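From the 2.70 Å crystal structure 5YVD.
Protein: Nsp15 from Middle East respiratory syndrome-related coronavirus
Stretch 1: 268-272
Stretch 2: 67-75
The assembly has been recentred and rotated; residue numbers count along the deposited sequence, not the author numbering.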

# COMPACT_ATOMS: atom_id res chain seq x y z
N GLY A 268 -10.39 -4.21 -23.24
CA GLY A 268 -9.38 -3.71 -24.17
C GLY A 268 -9.69 -4.09 -25.61
O GLY A 268 -10.26 -5.15 -25.87
N SER A 269 -9.27 -3.22 -26.54
CA SER A 269 -9.45 -3.46 -27.98
C SER A 269 -9.18 -4.90 -28.34
O SER A 269 -8.14 -5.45 -27.99
CB SER A 269 -8.53 -2.57 -28.78
OG SER A 269 -8.66 -2.81 -30.17
N SER A 270 -10.15 -5.51 -29.03
CA SER A 270 -10.12 -6.92 -29.37
C SER A 270 -11.17 -7.22 -30.45
O SER A 270 -12.27 -6.65 -30.47
CB SER A 270 -10.37 -7.77 -28.11
OG SER A 270 -10.42 -9.16 -28.41
N THR A 271 -10.82 -8.13 -31.35
CA THR A 271 -11.71 -8.52 -32.42
C THR A 271 -13.00 -9.10 -31.88
O THR A 271 -14.07 -8.83 -32.45
CB THR A 271 -11.06 -9.51 -33.40
OG1 THR A 271 -9.99 -8.85 -34.07
CG2 THR A 271 -12.02 -9.96 -34.43
N ILE A 272 -12.90 -9.87 -30.78
CA ILE A 272 -14.06 -10.38 -30.02
C ILE A 272 -14.09 -9.86 -28.58
O ILE A 272 -13.09 -9.87 -27.86
CB ILE A 272 -14.04 -11.91 -29.89
CG1 ILE A 272 -13.89 -12.59 -31.25
CG2 ILE A 272 -15.28 -12.41 -29.16
CD1 ILE A 272 -13.07 -13.87 -31.19
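Stretch 2 67-75: PDFKLLHNL

Stretch 2 enters in an extended conformation through Pro-67 and Asp-68, winds into a helix from Phe-69 to Asn-74, and leaves it at Leu-75. Stretch 1 has no regular secondary structure and lies along the short helix. The two run in the same general sense: Ser-269 sits by the helix start, Ser-270 comes nearest Lys-70, with their CA atoms 4.7 Å apart, and Thr-271 reaches Asn-74, one turn further on. The contact is small, 257 Å² with both sides summed, and joins segments nearly two hundred residues apart in one chain.

The helix start sets the first rule. Asp-68 occupies the N-cap position with backbone angles of -68/149, still extended, and Phe-69 then drops into helical values. The Asp-68 side chain, chi1 t, makes no capping bond, but its OD1 accepts from the next residue, Phe-69 N, at 2.7 Å. A free amide in the first turn is taken from across the contact: Lys-70 N donates to Ser-269 OG at 3.1 Å, with an angle of 144° at the hydrogen. The serine is well placed for this, because its CA-to-CB bond points toward the helix and a chi1 of 178° (t) carries OG to the amide. Ser-269 OG also lies 3.0 Å from Asp-68 OD2, so one small hydroxyl sits beside both a helix amide and a carboxylate. Close packing accompanies the polar contact: Ser-269 CB stands 3.9 Å from Phe-69 CB and lies at the edge of the phenyl ring, near its plane. With chi1 m, the phenylalanine begins toward stretch 1 but its end leads away.

Lys-70 offers its base rather than its charge. The CA-to-CB bond of Lys-70 points toward stretch 1, and Lys-70 CB comes within 3.3 Å of Ser-269 OG and 3.6 Å of Ser-270 N. The unusual helical chi1 of 76° (p) starts a chain that then stays near t through chi2, chi3 and chi4, and its end leads away to a partner for NZ elsewhere in the structure. The aliphatic base therefore packs against the extended backbone of Ser-270, whose angles are -165/144. The CA-to-CB bond of Ser-270 points away from the helix; at chi1 177° Ser-270 OG donates to Ile-272 O at 2.8 Å, tying stretch 1 to itself across the bend that Thr-271 makes at -60/-38.

The second anchor is at Thr-271. Its CA-to-CB bond points sideways, yet chi1 m places Thr-271 OG1 where Asn-74 ND2 donates to it, at 3.0 Å and 142°. Asn-74, also chi1 m with chi2 near zero, uses both ends of its amide: Asn-74 OD1 accepts from the oxygen of water 1 at 2.8 Å, and that water oxygen accepts from Thr-271 N at 3.2 Å. Direct and water-mediated links thus join the same two residues.

For a designer, the lesson is economy: two hydroxyls, spaced two residues apart on an irregular segment, fasten a helix at its first turn and near its end.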

# COMPACT_ATOMS: atom_id res chain seq x y z
N PRO A 67 -2.91 2.45 -35.95
CA PRO A 67 -3.85 1.33 -36.06
C PRO A 67 -4.33 0.90 -34.70
O PRO A 67 -3.58 1.00 -33.73
CB PRO A 67 -3.03 0.22 -36.71
CG PRO A 67 -1.97 0.93 -37.48
CD PRO A 67 -1.70 2.23 -36.76
N ASP A 68 -5.57 0.43 -34.61
CA ASP A 68 -6.13 0.12 -33.30
C ASP A 68 -5.42 -1.09 -32.71
O ASP A 68 -4.96 -1.98 -33.43
CB ASP A 68 -7.66 -0.09 -33.39
CG ASP A 68 -8.33 -0.17 -32.01
OD1 ASP A 68 -7.66 0.17 -30.99
OD2 ASP A 68 -9.51 -0.59 -31.95
N PHE A 69 -5.32 -1.13 -31.39
CA PHE A 69 -4.49 -2.13 -30.72
C PHE A 69 -4.73 -3.56 -31.15
O PHE A 69 -3.76 -4.32 -31.29
CB PHE A 69 -4.65 -2.02 -29.20
CG PHE A 69 -4.30 -0.67 -28.67
CD1 PHE A 69 -3.00 -0.27 -28.57
CD2 PHE A 69 -5.30 0.22 -28.31
CE1 PHE A 69 -2.68 0.98 -28.11
CE2 PHE A 69 -4.98 1.48 -27.84
CZ PHE A 69 -3.67 1.86 -27.74
N LYS A 70 -5.99 -3.93 -31.34
CA LYS A 70 -6.32 -5.31 -31.70
C LYS A 70 -5.64 -5.75 -33.00
O LYS A 70 -5.39 -6.93 -33.20
CB LYS A 70 -7.84 -5.49 -31.83
CG LYS A 70 -8.42 -4.92 -33.10
CD LYS A 70 -9.88 -4.55 -33.04
CE LYS A 70 -10.23 -3.64 -34.22
NZ LYS A 70 -11.68 -3.33 -34.29
N LEU A 71 -5.34 -4.80 -33.90
CA LEU A 71 -4.59 -5.15 -35.09
C LEU A 71 -3.13 -5.46 -34.72
O LEU A 71 -2.52 -6.43 -35.19
CB LEU A 71 -4.67 -4.05 -36.13
CG LEU A 71 -6.07 -3.69 -36.67
CD1 LEU A 71 -5.93 -2.80 -37.90
CD2 LEU A 71 -6.92 -4.90 -37.03
N LEU A 72 -2.56 -4.66 -33.83
CA LEU A 72 -1.20 -4.89 -33.42
C LEU A 72 -1.12 -6.24 -32.76
O LEU A 72 -0.28 -7.05 -33.13
CB LEU A 72 -0.72 -3.79 -32.49
CG LEU A 72 -0.89 -2.36 -33.03
CD1 LEU A 72 -0.17 -1.40 -32.09
CD2 LEU A 72 -0.41 -2.19 -34.47
N HIS A 73 -2.02 -6.50 -31.83
CA HIS A 73 -2.10 -7.81 -31.15
C HIS A 73 -2.27 -8.98 -32.11
O HIS A 73 -1.65 -10.02 -31.94
CB HIS A 73 -3.23 -7.78 -30.11
CG HIS A 73 -3.56 -9.11 -29.52
ND1 HIS A 73 -2.67 -9.84 -28.76
CD2 HIS A 73 -4.71 -9.82 -29.53
CE1 HIS A 73 -3.25 -10.95 -28.35
NE2 HIS A 73 -4.49 -10.96 -28.81
N ASN A 74 -3.10 -8.82 -33.13
CA ASN A 74 -3.34 -9.89 -34.08
C ASN A 74 -2.16 -10.13 -35.07
O ASN A 74 -2.01 -11.24 -35.58
CB ASN A 74 -4.64 -9.65 -34.84
CG ASN A 74 -5.88 -9.73 -33.95
OD1 ASN A 74 -5.79 -10.01 -32.74
ND2 ASN A 74 -7.05 -9.46 -34.53
N LEU A 75 -1.36 -9.09 -35.35
CA LEU A 75 -0.10 -9.26 -36.07
C LEU A 75 1.02 -9.73 -35.15
O LEU A 75 2.17 -9.88 -35.57
CB LEU A 75 0.34 -7.95 -36.73
CG LEU A 75 -0.59 -7.24 -37.72
CD1 LEU A 75 0.15 -6.05 -38.30
CD2 LEU A 75 -1.06 -8.18 -38.82
O HOH W 1 -7.83 -9.22 -30.93